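Local coordinates for protein nucleoside hydrolase, putative (Trypanosoma brucei, PDB 3FZ0) that belongs to the nucleoside hydrolase family, an alpha/beta fold built on a mixed central sheet, here a four-chain assembly with a bound calcium ion, at residues L57-D63 with P97-R101; N240-I246 with I355-V359; S183-E188 with R314-C318; G190-Q195 with Y303-L308. The protein carries 2 engineered substitutions. All blocks are in the same frame, centred on the assembly; numbering follows the deposited sequence.

Contact 1 (L57-D63 with P97-R101); sequences LDLYDAD and PPSQR. Engineered in segment 97-101: Gln100 (natural residue Lys).
Arg101 reaches into a group of three aspartates at and just after the end of helix 46-60, and salt bridges dominate this contact. Arg101 NE meets Asp58 OD1 at 2.9 Å in a fairly straight bond (162°), the oxygen lying close to the guanidinium plane and using its anti side. The other two carboxylates also sit at the guanidinium edge: Asp63 OD1 is 3.0 Å from Arg101 NH1, while Asp61 OD1 is 3.4 Å from Arg101 NH2, a weak bond with the carboxylate turned almost perpendicular to the guanidinium. A bend at chi3 (-143°) steers the arginine tip among them.

Hydrogen bonding adds Ser99. Ser99 OG lies 3.2 Å from Asp58 OD1, a weak bond that is not settled, and also makes a weak bond to Gly54 O. As acceptor, Ser99 OG takes Arg101 N at 3.1 Å, a capping bond at the start of the turn into helix 101-104. A water lies between Asp58 OD2 and Pro97 O, its distance to the proline oxygen being doubtfully short.

Apolar contact is slight: Leu57 CB lies 4.1 Å from Arg101 CD, and both side chains also rest on Phe66 of strand 66-68.

The backbone bonds belong to the helix end. Ala62 N reaches Leu57 O at 3.1 Å and Asp61 N reaches Asp58 O at 3.0 Å, with Asp61 at positive phi. This is a Schellman motif, and the salt-bridge network joins that helix C-terminus to the loop entering helix 101-104.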
loop_
_atom_site.group_PDB
_atom_site.type_symbol
_atom_site.label_atom_id
_atom_site.label_comp_id
_atom_site.label_asym_id
_atom_site.label_seq_id
_atom_site.Cartn_x
_atom_site.Cartn_y
_atom_site.Cartn_z
ATOM N N LEU B 57 -39.845 13.651 -1.470
ATOM C CA LEU B 57 -40.355 15.019 -1.547
ATOM C C LEU B 57 -41.841 15.119 -1.968
ATOM O O LEU B 57 -42.530 16.073 -1.571
ATOM C CB LEU B 57 -39.470 15.894 -2.434
ATOM C CG LEU B 57 -37.991 15.973 -2.036
ATOM C CD1 LEU B 57 -37.195 16.794 -3.034
ATOM C CD2 LEU B 57 -37.771 16.466 -0.597
ATOM N N ASP B 58 -42.330 14.165 -2.769
ATOM C CA ASP B 58 -43.781 14.030 -3.011
ATOM C C ASP B 58 -44.554 13.976 -1.700
ATOM O O ASP B 58 -45.517 14.720 -1.515
ATOM C CB ASP B 58 -44.097 12.760 -3.816
ATOM C CG ASP B 58 -43.747 12.891 -5.284
ATOM O OD1 ASP B 58 -43.608 14.045 -5.788
ATOM O OD2 ASP B 58 -43.649 11.837 -5.946
ATOM N N LEU B 59 -44.102 13.107 -0.792
ATOM C CA LEU B 59 -44.718 12.946 0.511
ATOM C C LEU B 59 -44.936 14.303 1.202
ATOM O O LEU B 59 -45.999 14.568 1.721
ATOM C CB LEU B 59 -43.873 12.008 1.361
ATOM C CG LEU B 59 -44.488 11.480 2.661
ATOM C CD1 LEU B 59 -45.734 10.603 2.353
ATOM C CD2 LEU B 59 -43.472 10.707 3.481
ATOM N N TYR B 60 -43.930 15.167 1.157
ATOM C CA TYR B 60 -43.970 16.469 1.818
ATOM C C TYR B 60 -44.542 17.593 0.967
ATOM O O TYR B 60 -44.777 18.686 1.455
ATOM C CB TYR B 60 -42.560 16.848 2.266
ATOM C CG TYR B 60 -42.134 16.082 3.480
ATOM C CD1 TYR B 60 -41.512 14.826 3.364
ATOM C CD2 TYR B 60 -42.381 16.589 4.756
ATOM C CE1 TYR B 60 -41.135 14.114 4.498
ATOM C CE2 TYR B 60 -42.005 15.877 5.878
ATOM C CZ TYR B 60 -41.388 14.656 5.744
ATOM O OH TYR B 60 -41.018 13.973 6.868
ATOM N N ASP B 61 -44.743 17.315 -0.313
ATOM C CA ASP B 61 -45.000 18.352 -1.293
ATOM C C ASP B 61 -43.968 19.439 -1.334
ATOM O O ASP B 61 -44.313 20.581 -1.559
ATOM C CB ASP B 61 -46.317 19.011 -0.993
ATOM C CG ASP B 61 -47.298 18.771 -2.046
ATOM O OD1 ASP B 61 -47.115 19.319 -3.172
ATOM O OD2 ASP B 61 -48.246 18.022 -1.731
ATOM N N ALA B 62 -42.712 19.099 -1.089
ATOM C CA ALA B 62 -41.663 20.112 -0.966
ATOM C C ALA B 62 -41.055 20.428 -2.322
ATOM O O ALA B 62 -40.789 19.513 -3.118
ATOM C CB ALA B 62 -40.583 19.640 -0.004
ATOM N N ASP B 63 -40.820 21.713 -2.580
ATOM C CA ASP B 63 -40.150 22.120 -3.813
ATOM C C ASP B 63 -38.631 22.288 -3.674
ATOM O O ASP B 63 -38.011 23.026 -4.427
ATOM C CB ASP B 63 -40.833 23.346 -4.427
ATOM C CG ASP B 63 -42.301 23.061 -4.805
ATOM O OD1 ASP B 63 -42.580 21.930 -5.298
ATOM O OD2 ASP B 63 -43.186 23.941 -4.594
ATOM N N PRO B 97 -45.695 5.635 -5.608
ATOM C CA PRO B 97 -45.901 6.163 -6.974
ATOM C C PRO B 97 -44.673 6.925 -7.426
ATOM O O PRO B 97 -44.115 7.698 -6.632
ATOM C CB PRO B 97 -47.081 7.125 -6.821
ATOM C CG PRO B 97 -47.753 6.708 -5.531
ATOM C CD PRO B 97 -46.616 6.243 -4.633
ATOM N N PRO B 98 -44.238 6.697 -8.683
ATOM C CA PRO B 98 -43.094 7.405 -9.250
ATOM C C PRO B 98 -43.349 8.902 -9.207
ATOM O O PRO B 98 -44.484 9.324 -9.327
ATOM C CB PRO B 98 -43.067 6.909 -10.711
ATOM C CG PRO B 98 -43.709 5.564 -10.649
ATOM C CD PRO B 98 -44.825 5.761 -9.662
ATOM N N SER B 99 -42.290 9.675 -9.038
ATOM C CA SER B 99 -42.367 11.111 -8.846
ATOM C C SER B 99 -42.190 11.871 -10.164
ATOM O O SER B 99 -41.289 11.559 -10.970
ATOM C CB SER B 99 -41.260 11.536 -7.875
ATOM O OG SER B 99 -41.257 12.928 -7.661
ATOM N N GLN B 100 -43.011 12.899 -10.353
ATOM C CA GLN B 100 -42.892 13.793 -11.509
ATOM C C GLN B 100 -41.844 14.887 -11.256
ATOM O O GLN B 100 -41.476 15.637 -12.157
ATOM C CB GLN B 100 -44.253 14.402 -11.837
ATOM C CG GLN B 100 -45.359 13.355 -12.030
ATOM C CD GLN B 100 -45.312 12.738 -13.421
ATOM O OE1 GLN B 100 -45.738 13.353 -14.408
ATOM N NE2 GLN B 100 -44.782 11.526 -13.513
ATOM N N ARG B 101 -41.339 14.954 -10.028
ATOM C CA ARG B 101 -40.359 15.953 -9.660
ATOM C C ARG B 101 -38.996 15.730 -10.343
ATOM O O ARG B 101 -38.283 16.703 -10.653
ATOM C CB ARG B 101 -40.218 16.010 -8.139
ATOM C CG ARG B 101 -41.314 16.797 -7.469
ATOM C CD ARG B 101 -41.240 16.784 -5.968
ATOM N NE ARG B 101 -42.594 16.723 -5.459
ATOM C CZ ARG B 101 -43.321 17.767 -5.081
ATOM N NH1 ARG B 101 -42.809 18.980 -5.093
ATOM N NH2 ARG B 101 -44.558 17.588 -4.673
HETATM O O HOH W 1 -44.471 9.525 -5.115
#

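Contact 2 (N240-I246 with I355-V359); sequences NKWQEFI and IVEYV
Trp242 brings the CZ2 corner of its indole to the edge of the Tyr358 ring, Trp242 CZ2 lying 3.7 Å from Tyr358 CD2. The two planes are inclined obliquely, at 51°. The indole is fixed from a second direction: Trp242 NE1 donates to Tyr358 O at 2.9 Å, close to the ring plane and fairly straight (157°). Lys241 CE lies over the rim of one indole face, and Tyr60 of helix 46-60 stacks with the ring.

Asn240 starts helix 241-249 as half of a capping box. Asn240 OD1 accepts Gln243 N at 2.8 Å, and Gln243 OE1 takes Asn240 N in return at 2.9 Å. With chi1 at 69°, the asparagine amide is folded back over its own helix start, which leaves ND2 pointing at the end of helix 345-356. There Asn240 ND2 donates to Val356 O; the 2.5 Å separation is short, so its exact value is doubtful.

The remaining packing is aliphatic. Val356 CG1 lies 3.8 Å from Gln243 CG and is also met by Ile246 CD1 at 4.0 Å, the isoleucine crossing it at about a right angle. Ile246 CD1 also reaches Ile355 CG2, and both isoleucines touch Ile21 and Met24 of helix 17-27.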
loop_
_atom_site.group_PDB
_atom_site.type_symbol
_atom_site.label_atom_id
_atom_site.label_comp_id
_atom_site.label_asym_id
_atom_site.label_seq_id
_atom_site.Cartn_x
_atom_site.Cartn_y
_atom_site.Cartn_z
ATOM N N ASN B 240 -50.818 8.115 10.158
ATOM C CA ASN B 240 -50.696 9.274 9.303
ATOM C C ASN B 240 -49.799 8.908 8.084
ATOM O O ASN B 240 -49.260 7.798 8.024
ATOM C CB ASN B 240 -50.244 10.528 10.088
ATOM C CG ASN B 240 -48.800 10.460 10.580
ATOM O OD1 ASN B 240 -47.914 9.939 9.886
ATOM N ND2 ASN B 240 -48.539 11.052 11.759
ATOM N N LYS B 241 -49.648 9.830 7.125
ATOM C CA LYS B 241 -48.987 9.509 5.875
ATOM C C LYS B 241 -47.488 9.367 6.104
ATOM O O LYS B 241 -46.819 8.693 5.309
ATOM C CB LYS B 241 -49.337 10.519 4.766
ATOM C CG LYS B 241 -49.021 11.952 5.124
ATOM C CD LYS B 241 -49.483 12.933 4.079
ATOM C CE LYS B 241 -48.433 14.002 3.813
ATOM N NZ LYS B 241 -48.927 14.958 2.789
ATOM N N TRP B 242 -46.978 10.001 7.177
ATOM C CA TRP B 242 -45.577 9.846 7.622
ATOM C C TRP B 242 -45.313 8.442 8.186
ATOM O O TRP B 242 -44.340 7.807 7.847
ATOM C CB TRP B 242 -45.152 10.893 8.691
ATOM C CG TRP B 242 -45.608 12.347 8.534
ATOM C CD1 TRP B 242 -46.230 13.095 9.488
ATOM C CD2 TRP B 242 -45.449 13.221 7.394
ATOM N NE1 TRP B 242 -46.483 14.360 9.023
ATOM C CE2 TRP B 242 -46.015 14.469 7.744
ATOM C CE3 TRP B 242 -44.906 13.063 6.111
ATOM C CZ2 TRP B 242 -46.050 15.569 6.864
ATOM C CZ3 TRP B 242 -44.951 14.153 5.225
ATOM C CH2 TRP B 242 -45.533 15.394 5.618
ATOM N N GLN B 243 -46.167 7.955 9.066
ATOM C CA GLN B 243 -45.979 6.609 9.619
ATOM C C GLN B 243 -46.131 5.535 8.546
ATOM O O GLN B 243 -45.328 4.612 8.477
ATOM C CB GLN B 243 -46.934 6.361 10.775
ATOM C CG GLN B 243 -46.824 7.376 11.912
ATOM C CD GLN B 243 -48.016 7.288 12.841
ATOM O OE1 GLN B 243 -49.142 7.351 12.377
ATOM N NE2 GLN B 243 -47.783 7.112 14.140
ATOM N N GLU B 244 -47.137 5.684 7.692
ATOM C CA GLU B 244 -47.364 4.722 6.598
ATOM C C GLU B 244 -46.117 4.588 5.711
ATOM O O GLU B 244 -45.652 3.479 5.433
ATOM C CB GLU B 244 -48.576 5.109 5.759
ATOM C CG GLU B 244 -48.688 4.300 4.488
ATOM C CD GLU B 244 -49.919 4.632 3.699
ATOM O OE1 GLU B 244 -49.926 4.280 2.504
ATOM O OE2 GLU B 244 -50.879 5.234 4.255
ATOM N N PHE B 245 -45.575 5.736 5.323
ATOM C CA PHE B 245 -44.378 5.801 4.511
ATOM C C PHE B 245 -43.178 5.152 5.215
ATOM O O PHE B 245 -42.463 4.377 4.593
ATOM C CB PHE B 245 -44.089 7.263 4.102
ATOM C CG PHE B 245 -42.822 7.446 3.296
ATOM C CD1 PHE B 245 -42.858 7.449 1.914
ATOM C CD2 PHE B 245 -41.599 7.656 3.926
ATOM C CE1 PHE B 245 -41.686 7.645 1.164
ATOM C CE2 PHE B 245 -40.420 7.851 3.185
ATOM C CZ PHE B 245 -40.461 7.848 1.819
ATOM N N ILE B 246 -42.958 5.474 6.493
ATOM C CA ILE B 246 -41.872 4.871 7.253
ATOM C C ILE B 246 -42.063 3.361 7.349
ATOM O O ILE B 246 -41.129 2.621 7.100
ATOM C CB ILE B 246 -41.633 5.555 8.656
ATOM C CG1 ILE B 246 -41.215 7.032 8.456
ATOM C CG2 ILE B 246 -40.591 4.743 9.530
ATOM C CD1 ILE B 246 -41.109 7.833 9.733
ATOM N N ILE B 355 -40.745 13.597 13.849
ATOM C CA ILE B 355 -41.061 13.325 12.451
ATOM C C ILE B 355 -42.540 12.947 12.257
ATOM O O ILE B 355 -43.201 13.494 11.374
ATOM C CB ILE B 355 -40.165 12.224 11.850
ATOM C CG1 ILE B 355 -38.714 12.658 11.859
ATOM C CG2 ILE B 355 -40.625 11.852 10.432
ATOM C CD1 ILE B 355 -37.726 11.536 11.541
ATOM N N VAL B 356 -43.057 12.027 13.079
ATOM C CA VAL B 356 -44.403 11.497 12.831
ATOM C C VAL B 356 -45.513 12.431 13.315
ATOM O O VAL B 356 -46.707 12.203 13.043
ATOM C CB VAL B 356 -44.571 10.029 13.326
ATOM C CG1 VAL B 356 -43.580 9.112 12.640
ATOM C CG2 VAL B 356 -44.455 9.910 14.862
ATOM N N GLU B 357 -45.118 13.479 14.038
ATOM C CA GLU B 357 -46.066 14.435 14.632
ATOM C C GLU B 357 -46.065 15.778 13.865
ATOM O O GLU B 357 -46.674 16.766 14.273
ATOM C CB GLU B 357 -45.742 14.676 16.111
ATOM C CG GLU B 357 -45.952 13.511 17.057
ATOM C CD GLU B 357 -45.531 13.890 18.474
ATOM O OE1 GLU B 357 -44.841 14.915 18.595
ATOM O OE2 GLU B 357 -45.900 13.211 19.462
ATOM N N TYR B 358 -45.365 15.811 12.751
ATOM C CA TYR B 358 -45.162 17.055 12.032
ATOM C C TYR B 358 -46.436 17.525 11.304
ATOM O O TYR B 358 -47.090 16.759 10.584
ATOM C CB TYR B 358 -44.026 16.886 11.031
ATOM C CG TYR B 358 -43.751 18.074 10.125
ATOM C CD1 TYR B 358 -43.161 19.237 10.629
ATOM C CD2 TYR B 358 -44.057 18.035 8.765
ATOM C CE1 TYR B 358 -42.894 20.321 9.823
ATOM C CE2 TYR B 358 -43.796 19.131 7.928
ATOM C CZ TYR B 358 -43.192 20.268 8.470
ATOM O OH TYR B 358 -42.901 21.359 7.660
ATOM N N VAL B 359 -46.778 18.792 11.504
ATOM C CA VAL B 359 -47.846 19.424 10.746
ATOM C C VAL B 359 -47.211 20.641 10.058
ATOM O O VAL B 359 -46.611 21.498 10.714
ATOM C CB VAL B 359 -48.990 19.856 11.643
ATOM C CG1 VAL B 359 -50.158 20.326 10.799
ATOM C CG2 VAL B 359 -49.385 18.710 12.555
#

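Contact 3 (S183-E188 with R314-C318); sequences SHCDPE and RGATC
The backbones come together at Gly315, whose CA is 4.1 Å from His184 CA; with no side chain at Gly315, the turn can lie directly against the helix, and its positive phi suits glycine as well. Ser183 OG, set anti to the backbone N (chi1 -168°), donates to Gly315 O at 2.7 Å. A water links the same hydroxyl to Thr317 OG1, which is also held by Thr168 N.

Arg314 carries the other half. Its extended CG-CD portion turns at chi3 (-104°), and the guanidinium is laid over Pro187, whose CG sits 3.5 Å above one face, near the rim. Glu188 comes in at the edge, its carboxylate plane inclined 52° to the guanidinium. Glu188 OE2 and Arg314 NH2 form a salt bridge, but the modelled 2.4 Å is too short to trust in detail. Arg314 NE donates to Leu308 O, and a second water joins Arg314 NH1 to His184 O. The imidazole of His184 brings CD2 to 3.5 Å from Arg314 O, while its ND1 bonds to Ser175 OG.

Around the arginine lie His309 of the second subunit and Arg311 of the fourth, so this buried charge pair borders the subunit interface. The arrangement joins two consecutive helices, 181-185 and 187-195, to the turn before strand 317-319, an outermost strand of the mixed sheet within this chain, in the alpha/beta nucleoside hydrolase fold.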
loop_
_atom_site.group_PDB
_atom_site.type_symbol
_atom_site.label_atom_id
_atom_site.label_comp_id
_atom_site.label_asym_id
_atom_site.label_seq_id
_atom_site.Cartn_x
_atom_site.Cartn_y
_atom_site.Cartn_z
ATOM N N SER B 183 -16.855 5.541 3.990
ATOM C CA SER B 183 -15.417 5.743 3.956
ATOM C C SER B 183 -14.780 4.806 2.930
ATOM O O SER B 183 -14.044 5.270 2.038
ATOM C CB SER B 183 -14.809 5.510 5.348
ATOM O OG SER B 183 -13.458 5.971 5.416
ATOM N N HIS B 184 -15.065 3.506 3.052
ATOM C CA HIS B 184 -14.538 2.503 2.135
ATOM C C HIS B 184 -14.944 2.793 0.683
ATOM O O HIS B 184 -14.177 2.569 -0.214
ATOM C CB HIS B 184 -14.987 1.093 2.560
ATOM C CG HIS B 184 -14.274 -0.012 1.850
ATOM N ND1 HIS B 184 -14.769 -1.295 1.791
ATOM C CD2 HIS B 184 -13.101 -0.032 1.171
ATOM C CE1 HIS B 184 -13.938 -2.060 1.105
ATOM N NE2 HIS B 184 -12.912 -1.319 0.722
ATOM N N CYS B 185 -16.141 3.323 0.477
ATOM C CA CYS B 185 -16.653 3.642 -0.864
ATOM C C CYS B 185 -15.765 4.630 -1.547
ATOM O O CYS B 185 -15.515 4.531 -2.746
ATOM C CB CYS B 185 -18.061 4.224 -0.791
ATOM S SG CYS B 185 -19.350 2.965 -0.760
ATOM N N ASP B 186 -15.270 5.595 -0.787
ATOM C CA ASP B 186 -14.429 6.595 -1.405
ATOM C C ASP B 186 -13.452 7.139 -0.405
ATOM O O ASP B 186 -13.702 8.195 0.189
ATOM C CB ASP B 186 -15.273 7.721 -2.037
ATOM C CG ASP B 186 -14.497 8.502 -3.024
ATOM O OD1 ASP B 186 -13.270 8.470 -2.877
ATOM O OD2 ASP B 186 -15.075 9.134 -3.951
ATOM N N PRO B 187 -12.335 6.421 -0.213
ATOM C CA PRO B 187 -11.313 6.841 0.740
ATOM C C PRO B 187 -10.644 8.140 0.275
ATOM O O PRO B 187 -10.461 9.045 1.088
ATOM C CB PRO B 187 -10.351 5.651 0.760
ATOM C CG PRO B 187 -11.139 4.511 0.224
ATOM C CD PRO B 187 -11.969 5.140 -0.842
ATOM N N GLU B 188 -10.317 8.241 -1.010
ATOM C CA GLU B 188 -9.684 9.460 -1.562
ATOM C C GLU B 188 -10.541 10.703 -1.249
ATOM O O GLU B 188 -10.018 11.730 -0.813
ATOM C CB GLU B 188 -9.467 9.330 -3.070
ATOM C CG GLU B 188 -8.301 8.471 -3.493
ATOM C CD GLU B 188 -8.591 6.960 -3.462
ATOM O OE1 GLU B 188 -9.694 6.521 -3.094
ATOM O OE2 GLU B 188 -7.703 6.198 -3.846
ATOM N N ARG B 314 -7.794 -0.406 3.519
ATOM C CA ARG B 314 -8.203 0.705 2.646
ATOM C C ARG B 314 -9.552 1.200 3.159
ATOM O O ARG B 314 -10.418 0.395 3.411
ATOM C CB ARG B 314 -8.248 0.278 1.167
ATOM C CG ARG B 314 -9.176 1.117 0.300
ATOM C CD ARG B 314 -8.927 0.988 -1.189
ATOM N NE ARG B 314 -8.253 2.187 -1.575
ATOM C CZ ARG B 314 -8.729 3.197 -2.304
ATOM N NH1 ARG B 314 -9.932 3.205 -2.862
ATOM N NH2 ARG B 314 -7.916 4.217 -2.491
ATOM N N GLY B 315 -9.681 2.514 3.355
ATOM C CA GLY B 315 -10.912 3.121 3.884
ATOM C C GLY B 315 -10.930 3.277 5.401
ATOM O O GLY B 315 -11.812 3.919 5.935
ATOM N N ALA B 316 -9.963 2.685 6.105
ATOM C CA ALA B 316 -9.908 2.786 7.571
ATOM C C ALA B 316 -9.787 4.227 8.001
ATOM O O ALA B 316 -9.152 5.045 7.310
ATOM C CB ALA B 316 -8.744 1.937 8.181
ATOM N N THR B 317 -10.412 4.513 9.146
ATOM C CA THR B 317 -10.278 5.755 9.853
ATOM C C THR B 317 -9.074 5.667 10.794
ATOM O O THR B 317 -9.056 4.849 11.710
ATOM C CB THR B 317 -11.551 6.001 10.635
ATOM O OG1 THR B 317 -12.634 5.852 9.724
ATOM C CG2 THR B 317 -11.582 7.396 11.250
ATOM N N CYS B 318 -8.078 6.517 10.548
ATOM C CA CYS B 318 -6.920 6.672 11.415
ATOM C C CYS B 318 -7.038 7.885 12.326
ATOM O O CYS B 318 -7.201 8.998 11.863
ATOM C CB CYS B 318 -5.674 6.812 10.545
ATOM S SG CYS B 318 -5.665 5.521 9.305
HETATM O O HOH W 2 -13.133 7.564 7.806
HETATM O O HOH W 3 -12.196 1.462 -1.927
#

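Contact 4 (G190-Q195 with Y303-L308); sequences GVVVLQ and YVTVEL
Tyr303 and Gln195 bring two flat groups together, the tyrosine ring being met at its edge and the amide standing at 82° to it. Tyr303 OH donates to Gln195 OE1 at 2.8 Å, from a position tilted out of the amide plane. The glutamine gets there by bending at chi2 (-62°), which curls its amide back toward the strand. Asp320, Arg333 and Asn336 also touch the tyrosine side chain, as does Met177 of the third subunit.

Leu194, one residue earlier on the helix, supplies much of the apolar packing. Leu194 CD1 settles between alternate strand residues, 3.8 Å from Val306 CG2 and 4.0 Å from Val304 CG1, and lies over the backbone of Thr305 between them. Helix 187-195 here packs on the mixed central sheet in the manner of an alpha/beta fold: the axis of its 190-195 portion runs 7.3 Å from that of strand 304-306, nearly antiparallel at 160°. The backbones come nearest at Val191 and Val306. Gly190 has no side chain, and Val306 CG2 lies 4.1 Å from Gly190 C.

Val191 packs through CG2 alone. Val191 CG2 is 3.4 Å from Val306 O and 3.5 Å from Leu308 CD2, so the valine sits where the strand gives way to the following turn. Val75 of the second subunit packs on both Val191 and Leu308. Glu307, directed away from the helix, bonds through its carboxylate to Arg311 N, Glu312 N and Thr313 OG1 of the third subunit.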
loop_
_atom_site.group_PDB
_atom_site.type_symbol
_atom_site.label_atom_id
_atom_site.label_comp_id
_atom_site.label_asym_id
_atom_site.label_seq_id
_atom_site.Cartn_x
_atom_site.Cartn_y
_atom_site.Cartn_z
ATOM N N GLY B 190 -12.536 11.134 1.250
ATOM C CA GLY B 190 -12.412 11.377 2.679
ATOM C C GLY B 190 -11.132 12.096 3.048
ATOM O O GLY B 190 -11.126 12.961 3.934
ATOM N N VAL B 191 -10.040 11.740 2.385
ATOM C CA VAL B 191 -8.777 12.449 2.565
ATOM C C VAL B 191 -8.922 13.923 2.172
ATOM O O VAL B 191 -8.437 14.796 2.887
ATOM C CB VAL B 191 -7.640 11.785 1.789
ATOM C CG1 VAL B 191 -6.434 12.711 1.724
ATOM C CG2 VAL B 191 -7.278 10.483 2.433
ATOM N N VAL B 192 -9.573 14.190 1.040
ATOM C CA VAL B 192 -9.755 15.540 0.552
ATOM C C VAL B 192 -10.541 16.352 1.592
ATOM O O VAL B 192 -10.165 17.489 1.934
ATOM C CB VAL B 192 -10.454 15.552 -0.841
ATOM C CG1 VAL B 192 -10.919 16.968 -1.223
ATOM C CG2 VAL B 192 -9.519 14.976 -1.910
ATOM N N VAL B 193 -11.612 15.763 2.122
ATOM C CA VAL B 193 -12.455 16.447 3.098
ATOM C C VAL B 193 -11.705 16.767 4.394
ATOM O O VAL B 193 -11.712 17.912 4.835
ATOM C CB VAL B 193 -13.776 15.683 3.352
ATOM C CG1 VAL B 193 -14.450 16.203 4.592
ATOM C CG2 VAL B 193 -14.729 15.853 2.118
ATOM N N LEU B 194 -11.027 15.766 4.963
ATOM C CA LEU B 194 -10.288 15.913 6.225
ATOM C C LEU B 194 -8.978 16.718 6.119
ATOM O O LEU B 194 -8.579 17.338 7.082
ATOM C CB LEU B 194 -10.050 14.556 6.877
ATOM C CG LEU B 194 -11.256 13.714 7.346
ATOM C CD1 LEU B 194 -10.876 12.237 7.564
ATOM C CD2 LEU B 194 -11.900 14.235 8.614
ATOM N N GLN B 195 -8.297 16.697 4.971
ATOM C CA GLN B 195 -7.066 17.480 4.767
ATOM C C GLN B 195 -7.310 18.935 4.347
ATOM O O GLN B 195 -6.370 19.719 4.291
ATOM C CB GLN B 195 -6.183 16.831 3.714
ATOM C CG GLN B 195 -5.568 15.490 4.111
ATOM C CD GLN B 195 -4.644 15.588 5.316
ATOM O OE1 GLN B 195 -4.911 15.002 6.365
ATOM N NE2 GLN B 195 -3.572 16.324 5.176
ATOM N N TYR B 303 -6.349 14.782 15.372
ATOM C CA TYR B 303 -6.056 14.566 13.955
ATOM C C TYR B 303 -6.582 13.215 13.469
ATOM O O TYR B 303 -6.290 12.174 14.064
ATOM C CB TYR B 303 -4.558 14.636 13.681
ATOM C CG TYR B 303 -4.209 14.373 12.234
ATOM C CD1 TYR B 303 -4.398 15.372 11.247
ATOM C CD2 TYR B 303 -3.678 13.133 11.837
ATOM C CE1 TYR B 303 -4.083 15.142 9.913
ATOM C CE2 TYR B 303 -3.354 12.889 10.500
ATOM C CZ TYR B 303 -3.568 13.898 9.547
ATOM O OH TYR B 303 -3.248 13.664 8.232
ATOM N N VAL B 304 -7.348 13.264 12.380
ATOM C CA VAL B 304 -7.924 12.108 11.742
ATOM C C VAL B 304 -7.634 12.151 10.241
ATOM O O VAL B 304 -7.626 13.228 9.615
ATOM C CB VAL B 304 -9.448 12.077 12.008
ATOM C CG1 VAL B 304 -10.151 10.963 11.249
ATOM C CG2 VAL B 304 -9.692 11.937 13.495
ATOM N N THR B 305 -7.354 10.976 9.678
ATOM C CA THR B 305 -7.277 10.820 8.226
ATOM C C THR B 305 -7.831 9.466 7.773
ATOM O O THR B 305 -8.199 8.654 8.597
ATOM C CB THR B 305 -5.860 11.105 7.687
ATOM O OG1 THR B 305 -5.946 11.353 6.289
ATOM C CG2 THR B 305 -4.907 9.965 7.927
ATOM N N VAL B 306 -7.922 9.240 6.471
ATOM C CA VAL B 306 -8.352 7.940 5.928
ATOM C C VAL B 306 -7.183 7.218 5.210
ATOM O O VAL B 306 -6.468 7.821 4.411
ATOM C CB VAL B 306 -9.534 8.138 4.953
ATOM C CG1 VAL B 306 -10.073 6.783 4.472
ATOM C CG2 VAL B 306 -10.653 8.985 5.616
ATOM N N GLU B 307 -6.954 5.949 5.532
ATOM C CA GLU B 307 -5.971 5.095 4.823
ATOM C C GLU B 307 -6.370 4.892 3.364
ATOM O O GLU B 307 -7.514 4.526 3.073
ATOM C CB GLU B 307 -5.899 3.724 5.494
ATOM C CG GLU B 307 -4.956 2.712 4.796
ATOM C CD GLU B 307 -3.489 3.184 4.735
ATOM O OE1 GLU B 307 -2.890 3.461 5.785
ATOM O OE2 GLU B 307 -2.912 3.274 3.638
ATOM N N LEU B 308 -5.432 5.120 2.449
ATOM C CA LEU B 308 -5.698 4.901 1.039
ATOM C C LEU B 308 -5.051 3.642 0.470
ATOM O O LEU B 308 -5.486 3.150 -0.578
ATOM C CB LEU B 308 -5.194 6.091 0.227
ATOM C CG LEU B 308 -5.729 7.492 0.541
ATOM C CD1 LEU B 308 -5.031 8.563 -0.345
ATOM C CD2 LEU B 308 -7.278 7.558 0.447
#

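In the fold
From the N terminus, contact 1 closes first, bringing the loop before helix 101-104 back to the end of helix 46-60. Contact 3 then opens at 183-188, and contact 4 opens at 190-195 on the same run of helix; because 303-308 precedes 314-318, contact 4 is nested inside contact 3. Contact 2 opens at 240-246, within both of those loops, and closes only near the C terminus, so it crosses them. Contacts 3 and 4 meet through neighbouring strands 296-306 and 317-319 at one border of the main sheet. Contacts 1 and 2 touch each other on the far side of the chain's centre, through helices 46-60 and 241-249.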